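Local atomic coordinates of hypothetical protein aq_1956 (Aquifex aeolicus, PDB entry 2YVT), a protein that is of unknown function but is probably a metal-dependent phosphoesterase of the calcineurin-like superfamily. Residues Y160-L165 with V204-K209; L123-A128 with L154-W159; A29-D34 with G242-L247. All coordinates share one frame; numbering follows the deposited sequence.

How the interactions relate
Interactions 1 and 2 sit side by side, their centres about 9 Å apart, and both use helix 158-164. Interaction 1 packs that helix on helix 202-211, while interaction 2 ties the strand leading into it to the turn at 123-125. Interaction 3 is about 28 Å from interaction 1, centre to centre, on the opposite side of the chain's centre, at the sheet that contains strands 7-12 and 243-248. The chemistry follows the place. Interaction 1 is mainly buried aliphatic packing with an exposed polar rim. Interaction 2, partly buried, rests on a hydrogen bond between two aromatic side chains. Interaction 3, also partly buried, lays the alkyl part of a lysine on a phenylalanine ring.

Interaction 1 of 3, residues Y160-L165 with V204-K209; sequences YVEYIL and VNTIIK
Ile207 reaches across from helix 202-211 to meet Val161 and Leu165, and this aliphatic cluster makes up most of the contact. Its branches share the work. CG1 lies anti to the carbonyl carbon (chi1 -59°) and the chain runs on extended, which carries CD1 to the neighbouring helix, 3.5 Å from CG1 of Val161, a tighter approach than usual for two methyls. The other branch, CG2 of Ile207, rests 3.7 Å from CD1 of Leu165. Both partners, four residues apart in the chain, cross the isoleucine at roughly a right angle, and the isoleucine thus bridges them.

The polar part lies at the solvent edge and includes no hydrogen bond between the two segments. Here the extended Glu162 brings OE2 to 3.6 Å from CG2 of Thr206, the carboxylate meeting a methyl. The hydroxyl of Thr206 bonds the carbonyl of Ala202, one turn back in its own helix, and Arg158 NH1. That guanidinium, which lies outside both segments, also makes a long, weak ion pair with Glu162, and so has a partner on each helix.

Beneath the helices runs strand 134-144, whose Leu143 touches both Val161 and Ile207. Phe180 of strand 175-180 adds to the floor under Ile207, so the pair of helices lies over part of one face of the sheet that holds strands 134-144 and 175-180.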
loop_
_atom_site.group_PDB
_atom_site.type_symbol
_atom_site.label_atom_id
_atom_site.label_comp_id
_atom_site.label_asym_id
_atom_site.label_seq_id
_atom_site.Cartn_x
_atom_site.Cartn_y
_atom_site.Cartn_z
ATOM N N TYR A 160 -3.991 8.112 16.104
ATOM C CA TYR A 160 -3.811 6.667 16.153
ATOM C C TYR A 160 -2.569 6.225 15.380
ATOM O O TYR A 160 -1.822 5.358 15.830
ATOM C CB TYR A 160 -5.061 5.963 15.633
ATOM C CG TYR A 160 -4.963 4.460 15.658
ATOM C CD1 TYR A 160 -5.156 3.745 16.847
ATOM C CD2 TYR A 160 -4.691 3.746 14.487
ATOM C CE1 TYR A 160 -5.070 2.355 16.871
ATOM C CE2 TYR A 160 -4.603 2.364 14.495
ATOM C CZ TYR A 160 -4.790 1.672 15.692
ATOM O OH TYR A 160 -4.709 0.298 15.705
ATOM N N VAL A 161 -2.353 6.832 14.215
ATOM C CA VAL A 161 -1.165 6.550 13.423
ATOM C C VAL A 161 0.093 6.844 14.249
ATOM O O VAL A 161 0.993 6.003 14.351
ATOM C CB VAL A 161 -1.182 7.347 12.106
ATOM C CG1 VAL A 161 0.095 7.106 11.315
ATOM C CG2 VAL A 161 -2.425 6.963 11.287
ATOM N N GLU A 162 0.122 8.017 14.880
ATOM C CA GLU A 162 1.260 8.410 15.704
ATOM C C GLU A 162 1.424 7.479 16.909
ATOM O O GLU A 162 2.541 7.079 17.250
ATOM C CB GLU A 162 1.119 9.871 16.135
ATOM C CG GLU A 162 1.122 10.838 14.950
ATOM C CD GLU A 162 1.046 12.303 15.351
ATOM O OE1 GLU A 162 0.691 12.613 16.512
ATOM O OE2 GLU A 162 1.323 13.153 14.481
ATOM N N TYR A 163 0.303 7.103 17.518
ATOM C CA TYR A 163 0.307 6.220 18.674
ATOM C C TYR A 163 0.885 4.841 18.343
ATOM O O TYR A 163 1.723 4.305 19.076
ATOM C CB TYR A 163 -1.119 6.066 19.211
ATOM C CG TYR A 163 -1.200 5.251 20.478
ATOM C CD1 TYR A 163 -0.742 5.779 21.691
ATOM C CD2 TYR A 163 -1.709 3.953 20.464
ATOM C CE1 TYR A 163 -0.797 5.037 22.868
ATOM C CE2 TYR A 163 -1.779 3.198 21.649
ATOM C CZ TYR A 163 -1.323 3.754 22.837
ATOM O OH TYR A 163 -1.373 3.011 23.995
ATOM N N ILE A 164 0.433 4.263 17.235
ATOM C CA ILE A 164 0.896 2.941 16.837
ATOM C C ILE A 164 2.370 2.962 16.440
ATOM O O ILE A 164 3.131 2.070 16.819
ATOM C CB ILE A 164 0.047 2.385 15.664
ATOM C CG1 ILE A 164 -1.388 2.084 16.127
ATOM C CG2 ILE A 164 0.734 1.161 15.017
ATOM C CD1 ILE A 164 -1.516 0.987 17.206
ATOM N N LEU A 165 2.777 3.996 15.707
ATOM C CA LEU A 165 4.122 4.032 15.132
ATOM C C LEU A 165 5.232 4.317 16.141
ATOM O O LEU A 165 6.415 4.345 15.781
ATOM C CB LEU A 165 4.179 4.994 13.941
ATOM C CG LEU A 165 3.522 4.472 12.662
ATOM C CD1 LEU A 165 3.458 5.574 11.599
ATOM C CD2 LEU A 165 4.268 3.249 12.121
ATOM N N VAL A 204 1.046 12.117 6.672
ATOM C CA VAL A 204 2.183 11.369 6.157
ATOM C C VAL A 204 3.451 12.238 6.138
ATOM O O VAL A 204 4.535 11.753 6.444
ATOM C CB VAL A 204 1.869 10.714 4.789
ATOM C CG1 VAL A 204 3.044 9.887 4.319
ATOM C CG2 VAL A 204 0.628 9.821 4.926
ATOM N N ASN A 205 3.323 13.527 5.824
ATOM C CA ASN A 205 4.495 14.412 5.964
ATOM C C ASN A 205 4.992 14.372 7.396
ATOM O O ASN A 205 6.196 14.362 7.650
ATOM C CB ASN A 205 4.177 15.861 5.574
ATOM C CG ASN A 205 3.802 15.994 4.123
ATOM O OD1 ASN A 205 4.576 16.505 3.294
ATOM N ND2 ASN A 205 2.623 15.521 3.793
ATOM N N THR A 206 4.041 14.338 8.326
ATOM C CA THR A 206 4.355 14.319 9.744
ATOM C C THR A 206 5.033 13.009 10.156
ATOM O O THR A 206 6.041 13.041 10.863
ATOM C CB THR A 206 3.106 14.611 10.597
ATOM O OG1 THR A 206 2.530 15.867 10.199
ATOM C CG2 THR A 206 3.461 14.668 12.068
ATOM N N ILE A 207 4.495 11.871 9.700
ATOM C CA ILE A 207 5.129 10.567 9.937
ATOM C C ILE A 207 6.551 10.543 9.395
ATOM O O ILE A 207 7.462 10.034 10.033
ATOM C CB ILE A 207 4.409 9.397 9.208
ATOM C CG1 ILE A 207 2.947 9.256 9.612
ATOM C CG2 ILE A 207 5.177 8.083 9.436
ATOM C CD1 ILE A 207 2.220 8.213 8.768
ATOM N N ILE A 208 6.729 11.075 8.188
ATOM C CA ILE A 208 8.033 11.098 7.556
ATOM C C ILE A 208 9.011 11.946 8.376
ATOM O O ILE A 208 10.157 11.553 8.573
ATOM C CB ILE A 208 7.926 11.574 6.093
ATOM C CG1 ILE A 208 7.327 10.452 5.231
ATOM C CG2 ILE A 208 9.284 12.025 5.559
ATOM C CD1 ILE A 208 6.972 10.874 3.817
ATOM N N LYS A 209 8.538 13.086 8.875
ATOM C CA LYS A 209 9.350 13.949 9.733
ATOM C C LYS A 209 9.729 13.215 11.021
ATOM O O LYS A 209 10.889 13.237 11.448
ATOM C CB LYS A 209 8.597 15.258 10.027
ATOM C CG LYS A 209 9.091 16.073 11.235
ATOM C CD LYS A 209 10.381 16.815 10.945
ATOM C CE LYS A 209 10.790 17.688 12.136
ATOM N NZ LYS A 209 12.029 18.442 11.849
#

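Interaction 2 of 3, residues L123-A128 with L154-W159; sequences LHEGFA and LKYPRW
A hydrogen bond between two aromatic side chains, His124 to Tyr156, spans the gap between the turn before strand 126-130 and the short strand 155-157, where the backbones are too far apart to pair. NE2 of His124 gives its proton to OH of Tyr156 at 2.9 Å, nearly straight at 165°, with the oxygen close to the imidazole plane. The side chains come from opposite directions and touch beyond the polar atoms: CE2 of Tyr156 lies in the plane of the imidazole, at its edge, 3.5 Å from CE1 of His124. The rings meet obliquely, planes 49° apart.

Several neighbours fix the imidazole. With CG anti to the backbone N (chi1 180°), its ring reaches out from the turn, ND1 accepts a bond from Gly140 N, and CG of Glu125 lies over the centre of one face of His124, 3.7 Å above it. The Tyr156 hydroxyl is gripped twice, since Glu150 OE2 bonds it as well. Glu125 OE2 approaches the same oxygen of Tyr156 only to 3.6 Å; its other oxygen, OE1, is held by Tyr160 OH. Phe139 meets Tyr156 edge-to-face and also touches the histidine.

Both segments flank strand 134-144. Glu125 and Gly126 face Gly138 together, a G1 beta bulge at the start of the antiparallel pairing of strands 126-130 and 134-144, in one of the two sheets of this metallophosphoesterase fold.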
loop_
_atom_site.group_PDB
_atom_site.type_symbol
_atom_site.label_atom_id
_atom_site.label_comp_id
_atom_site.label_asym_id
_atom_site.label_seq_id
_atom_site.Cartn_x
_atom_site.Cartn_y
_atom_site.Cartn_z
ATOM N N LEU A 123 2.090 -6.158 5.492
ATOM C CA LEU A 123 2.562 -5.200 6.487
ATOM C C LEU A 123 1.504 -4.144 6.698
ATOM O O LEU A 123 1.212 -3.348 5.807
ATOM C CB LEU A 123 3.873 -4.542 6.043
ATOM C CG LEU A 123 5.079 -5.456 5.875
ATOM C CD1 LEU A 123 6.255 -4.628 5.402
ATOM C CD2 LEU A 123 5.411 -6.178 7.170
ATOM N N HIS A 124 0.904 -4.169 7.876
ATOM C CA HIS A 124 -0.066 -3.158 8.240
ATOM C C HIS A 124 -0.010 -2.941 9.741
ATOM O O HIS A 124 -0.326 -3.848 10.518
ATOM C CB HIS A 124 -1.484 -3.543 7.799
ATOM C CG HIS A 124 -2.512 -2.519 8.164
ATOM N ND1 HIS A 124 -2.442 -1.210 7.729
ATOM C CD2 HIS A 124 -3.613 -2.596 8.948
ATOM C CE1 HIS A 124 -3.465 -0.530 8.215
ATOM N NE2 HIS A 124 -4.186 -1.345 8.968
ATOM N N GLU A 125 0.408 -1.738 10.135
ATOM C CA GLU A 125 0.688 -1.424 11.545
ATOM C C GLU A 125 1.767 -2.364 12.092
ATOM O O GLU A 125 1.720 -2.802 13.246
ATOM C CB GLU A 125 -0.579 -1.498 12.397
ATOM C CG GLU A 125 -1.760 -0.764 11.798
ATOM C CD GLU A 125 -2.977 -0.858 12.661
ATOM O OE1 GLU A 125 -2.894 -0.430 13.822
ATOM O OE2 GLU A 125 -4.008 -1.372 12.188
ATOM N N GLY A 126 2.745 -2.665 11.246
ATOM C CA GLY A 126 3.761 -3.643 11.579
ATOM C C GLY A 126 4.972 -3.528 10.687
ATOM O O GLY A 126 5.071 -2.623 9.838
ATOM N N PHE A 127 5.890 -4.467 10.875
ATOM C CA PHE A 127 7.218 -4.328 10.320
ATOM C C PHE A 127 7.813 -5.689 10.047
ATOM O O PHE A 127 7.378 -6.694 10.611
ATOM C CB PHE A 127 8.106 -3.584 11.314
ATOM C CG PHE A 127 8.355 -4.352 12.581
ATOM C CD1 PHE A 127 9.518 -5.103 12.735
ATOM C CD2 PHE A 127 7.417 -4.342 13.610
ATOM C CE1 PHE A 127 9.747 -5.823 13.909
ATOM C CE2 PHE A 127 7.637 -5.069 14.791
ATOM C CZ PHE A 127 8.806 -5.809 14.934
ATOM N N ALA A 128 8.832 -5.699 9.196
ATOM C CA ALA A 128 9.604 -6.899 8.945
ATOM C C ALA A 128 11.029 -6.502 8.612
ATOM O O ALA A 128 11.266 -5.488 7.945
ATOM C CB ALA A 128 9.001 -7.673 7.809
ATOM N N LEU A 154 -10.893 1.271 5.123
ATOM C CA LEU A 154 -9.799 1.474 6.072
ATOM C C LEU A 154 -9.421 2.949 6.099
ATOM O O LEU A 154 -8.858 3.472 5.136
ATOM C CB LEU A 154 -8.561 0.650 5.700
ATOM C CG LEU A 154 -8.669 -0.859 5.544
ATOM C CD1 LEU A 154 -7.251 -1.435 5.469
ATOM C CD2 LEU A 154 -9.457 -1.445 6.707
ATOM N N LYS A 155 -9.750 3.609 7.203
ATOM C CA LYS A 155 -9.378 5.008 7.435
ATOM C C LYS A 155 -8.830 5.137 8.852
ATOM O O LYS A 155 -9.374 4.551 9.790
ATOM C CB LYS A 155 -10.587 5.942 7.276
ATOM C CG LYS A 155 -11.212 5.967 5.888
ATOM C CD LYS A 155 -12.176 7.154 5.790
ATOM C CE LYS A 155 -12.764 7.310 4.406
ATOM N NZ LYS A 155 -13.710 8.463 4.351
ATOM N N TYR A 156 -7.743 5.887 9.008
ATOM C CA TYR A 156 -7.116 6.059 10.316
ATOM C C TYR A 156 -6.874 7.530 10.601
ATOM O O TYR A 156 -6.570 8.295 9.686
ATOM C CB TYR A 156 -5.798 5.297 10.377
ATOM C CG TYR A 156 -5.996 3.811 10.268
ATOM C CD1 TYR A 156 -6.365 3.065 11.385
ATOM C CD2 TYR A 156 -5.847 3.150 9.042
ATOM C CE1 TYR A 156 -6.573 1.694 11.301
ATOM C CE2 TYR A 156 -6.051 1.756 8.944
ATOM C CZ TYR A 156 -6.414 1.045 10.086
ATOM O OH TYR A 156 -6.630 -0.308 10.023
ATOM N N PRO A 157 -7.022 7.933 11.873
ATOM C CA PRO A 157 -6.792 9.320 12.285
ATOM C C PRO A 157 -5.362 9.543 12.750
ATOM O O PRO A 157 -4.716 8.603 13.226
ATOM C CB PRO A 157 -7.742 9.470 13.472
ATOM C CG PRO A 157 -7.737 8.111 14.112
ATOM C CD PRO A 157 -7.508 7.105 12.995
ATOM N N ARG A 158 -4.895 10.788 12.640
ATOM C CA ARG A 158 -3.523 11.155 12.989
ATOM C C ARG A 158 -3.092 10.622 14.356
ATOM O O ARG A 158 -2.027 10.019 14.481
ATOM C CB ARG A 158 -3.352 12.687 12.949
ATOM C CG ARG A 158 -2.000 13.180 13.415
ATOM C CD ARG A 158 -1.960 14.714 13.454
ATOM N NE ARG A 158 -2.085 15.311 12.121
ATOM C CZ ARG A 158 -1.057 15.731 11.389
ATOM N NH1 ARG A 158 0.183 15.602 11.854
ATOM N NH2 ARG A 158 -1.267 16.262 10.186
ATOM N N TRP A 159 -3.922 10.836 15.377
ATOM C CA TRP A 159 -3.546 10.422 16.730
ATOM C C TRP A 159 -3.212 8.931 16.806
ATOM O O TRP A 159 -2.282 8.537 17.494
ATOM C CB TRP A 159 -4.637 10.777 17.749
ATOM C CG TRP A 159 -5.867 9.928 17.708
ATOM C CD1 TRP A 159 -7.027 10.220 17.069
ATOM C CD2 TRP A 159 -6.068 8.656 18.350
ATOM N NE1 TRP A 159 -7.947 9.224 17.273
ATOM C CE2 TRP A 159 -7.383 8.246 18.047
ATOM C CE3 TRP A 159 -5.260 7.824 19.141
ATOM C CZ2 TRP A 159 -7.919 7.037 18.510
ATOM C CZ3 TRP A 159 -5.790 6.620 19.606
ATOM C CH2 TRP A 159 -7.109 6.237 19.280
#

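Interaction 3 of 3, residues A29-D34 with G242-L247; sequences AEKQPD and GRYAFL
Where helix 21-31 ends and turns toward strand 35-39, in the first beta-alpha-beta crossover of the chain, Lys31 packs on Phe246 and Tyr244 of strand 243-248, and Pro33 on Phe246. Lys31 carries most of the contact with its alkyl chain. CD of Lys31 stands 4.2 Å from the centroid of the Phe246 ring and 17° off its normal, a CH-pi contact over the face, displaced toward the rim. Nearer the backbone, CB of Lys31 comes to 3.6 Å from CE1 of Phe246, and the Lys31 carbonyl O lies 3.5 Å from CZ of that ring. Pro33 adds its CB, 3.9 Å from Phe246 CE1, approaching obliquely.

At the far end of the lysine, CE sits 3.3 Å from Tyr244 OH, close to the plane of the phenol and at its edge. A bend in the last torsion of Lys31 (chi4 -70°) turns the ammonium aside; it makes a long, weak ion pair with Glu257. Tyr244 and Phe246, two residues apart in an extended strand, send their rings to the same side of the sheet, which lets one lysine chain touch both.

Leu9 of strand 7-12 lies next to both Pro33 and Phe246. Ala245 and Leu247, on the reverse face, rest on Val234 of strand 231-235, in the other sheet. The strand therefore has an outer face against the end of helix 21-31 and an inner face against the other sheet, the layering of the calcineurin-like fold, in which two sheets form a sandwich with helices outside.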
loop_
_atom_site.group_PDB
_atom_site.type_symbol
_atom_site.label_atom_id
_atom_site.label_comp_id
_atom_site.label_asym_id
_atom_site.label_seq_id
_atom_site.Cartn_x
_atom_site.Cartn_y
_atom_site.Cartn_z
ATOM N N ALA A 29 10.590 -11.155 -14.749
ATOM C CA ALA A 29 11.553 -12.000 -15.464
ATOM C C ALA A 29 12.716 -11.188 -16.039
ATOM O O ALA A 29 13.879 -11.587 -15.929
ATOM C CB ALA A 29 10.854 -12.787 -16.569
ATOM N N GLU A 30 12.390 -10.046 -16.638
ATOM C CA GLU A 30 13.378 -9.183 -17.281
ATOM C C GLU A 30 14.295 -8.494 -16.267
ATOM O O GLU A 30 15.517 -8.453 -16.446
ATOM C CB GLU A 30 12.673 -8.139 -18.157
ATOM C CG GLU A 30 13.617 -7.151 -18.845
ATOM C CD GLU A 30 12.909 -5.932 -19.419
ATOM O OE1 GLU A 30 11.771 -5.618 -18.992
ATOM O OE2 GLU A 30 13.506 -5.279 -20.301
ATOM N N LYS A 31 13.701 -7.969 -15.196
ATOM C CA LYS A 31 14.414 -7.063 -14.292
ATOM C C LYS A 31 14.865 -7.686 -12.968
ATOM O O LYS A 31 15.674 -7.097 -12.250
ATOM C CB LYS A 31 13.593 -5.794 -14.057
ATOM C CG LYS A 31 13.340 -4.984 -15.336
ATOM C CD LYS A 31 12.772 -3.598 -15.040
ATOM C CE LYS A 31 12.447 -2.830 -16.326
ATOM N NZ LYS A 31 13.671 -2.415 -17.085
ATOM N N GLN A 32 14.328 -8.864 -12.651
ATOM C CA GLN A 32 14.772 -9.664 -11.500
ATOM C C GLN A 32 14.801 -8.878 -10.179
ATOM O O GLN A 32 15.851 -8.776 -9.537
ATOM C CB GLN A 32 16.154 -10.282 -11.781
ATOM C CG GLN A 32 16.259 -11.020 -13.108
ATOM C CD GLN A 32 15.825 -12.460 -13.010
ATOM O OE1 GLN A 32 14.760 -12.832 -13.503
ATOM N NE2 GLN A 32 16.650 -13.288 -12.369
ATOM N N PRO A 33 13.646 -8.320 -9.760
ATOM C CA PRO A 33 13.640 -7.593 -8.486
ATOM C C PRO A 33 13.883 -8.544 -7.324
ATOM O O PRO A 33 13.541 -9.724 -7.412
ATOM C CB PRO A 33 12.209 -7.053 -8.403
ATOM C CG PRO A 33 11.393 -8.007 -9.230
ATOM C CD PRO A 33 12.308 -8.354 -10.378
ATOM N N ASP A 34 14.464 -8.029 -6.247
ATOM C CA ASP A 34 14.640 -8.793 -5.022
ATOM C C ASP A 34 13.367 -8.816 -4.191
ATOM O O ASP A 34 13.083 -9.805 -3.516
ATOM C CB ASP A 34 15.807 -8.228 -4.222
ATOM C CG ASP A 34 17.111 -8.378 -4.957
ATOM O OD1 ASP A 34 17.568 -9.532 -5.124
ATOM O OD2 ASP A 34 17.649 -7.352 -5.410
ATOM N N GLY A 242 -0.701 0.689 -16.541
ATOM C CA GLY A 242 0.481 -0.118 -16.834
ATOM C C GLY A 242 1.756 0.377 -16.173
ATOM O O GLY A 242 2.856 0.008 -16.584
ATOM N N ARG A 243 1.607 1.196 -15.136
ATOM C CA ARG A 243 2.744 1.828 -14.488
ATOM C C ARG A 243 3.262 1.046 -13.283
ATOM O O ARG A 243 2.506 0.349 -12.593
ATOM C CB ARG A 243 2.421 3.285 -14.134
ATOM C CG ARG A 243 2.374 4.161 -15.406
ATOM C CD ARG A 243 2.197 5.649 -15.178
ATOM N NE ARG A 243 2.719 6.415 -16.321
ATOM C CZ ARG A 243 2.018 6.794 -17.392
ATOM N NH1 ARG A 243 2.622 7.474 -18.358
ATOM N NH2 ARG A 243 0.722 6.516 -17.514
ATOM N N TYR A 244 4.568 1.152 -13.072
ATOM C CA TYR A 244 5.224 0.597 -11.898
ATOM C C TYR A 244 6.486 1.405 -11.609
ATOM O O TYR A 244 6.918 2.215 -12.436
ATOM C CB TYR A 244 5.555 -0.886 -12.111
ATOM C CG TYR A 244 6.543 -1.150 -13.224
ATOM C CD1 TYR A 244 7.912 -1.249 -12.959
ATOM C CD2 TYR A 244 6.109 -1.317 -14.547
ATOM C CE1 TYR A 244 8.826 -1.492 -13.981
ATOM C CE2 TYR A 244 7.016 -1.556 -15.572
ATOM C CZ TYR A 244 8.371 -1.648 -15.279
ATOM O OH TYR A 244 9.285 -1.883 -16.289
ATOM N N ALA A 245 7.064 1.205 -10.428
ATOM C CA ALA A 245 8.355 1.819 -10.111
ATOM C C ALA A 245 9.394 0.735 -9.899
ATOM O O ALA A 245 9.070 -0.360 -9.440
ATOM C CB ALA A 245 8.252 2.682 -8.872
ATOM N N PHE A 246 10.643 1.048 -10.237
ATOM C CA PHE A 246 11.739 0.127 -10.009
ATOM C C PHE A 246 12.848 0.869 -9.273
ATOM O O PHE A 246 13.353 1.886 -9.758
ATOM C CB PHE A 246 12.235 -0.471 -11.335
ATOM C CG PHE A 246 12.948 -1.780 -11.169
ATOM C CD1 PHE A 246 12.238 -2.978 -11.123
ATOM C CD2 PHE A 246 14.329 -1.815 -11.044
ATOM C CE1 PHE A 246 12.902 -4.196 -10.957
ATOM C CE2 PHE A 246 15.005 -3.035 -10.882
ATOM C CZ PHE A 246 14.288 -4.218 -10.837
ATOM N N LEU A 247 13.199 0.368 -8.091
ATOM C CA LEU A 247 14.130 1.041 -7.196
ATOM C C LEU A 247 15.358 0.164 -6.993
ATOM O O LEU A 247 15.242 -1.044 -6.831
ATOM C CB LEU A 247 13.476 1.321 -5.831
ATOM C CG LEU A 247 12.171 2.119 -5.656
ATOM C CD1 LEU A 247 10.924 1.354 -6.090
ATOM C CD2 LEU A 247 12.028 2.525 -4.201
#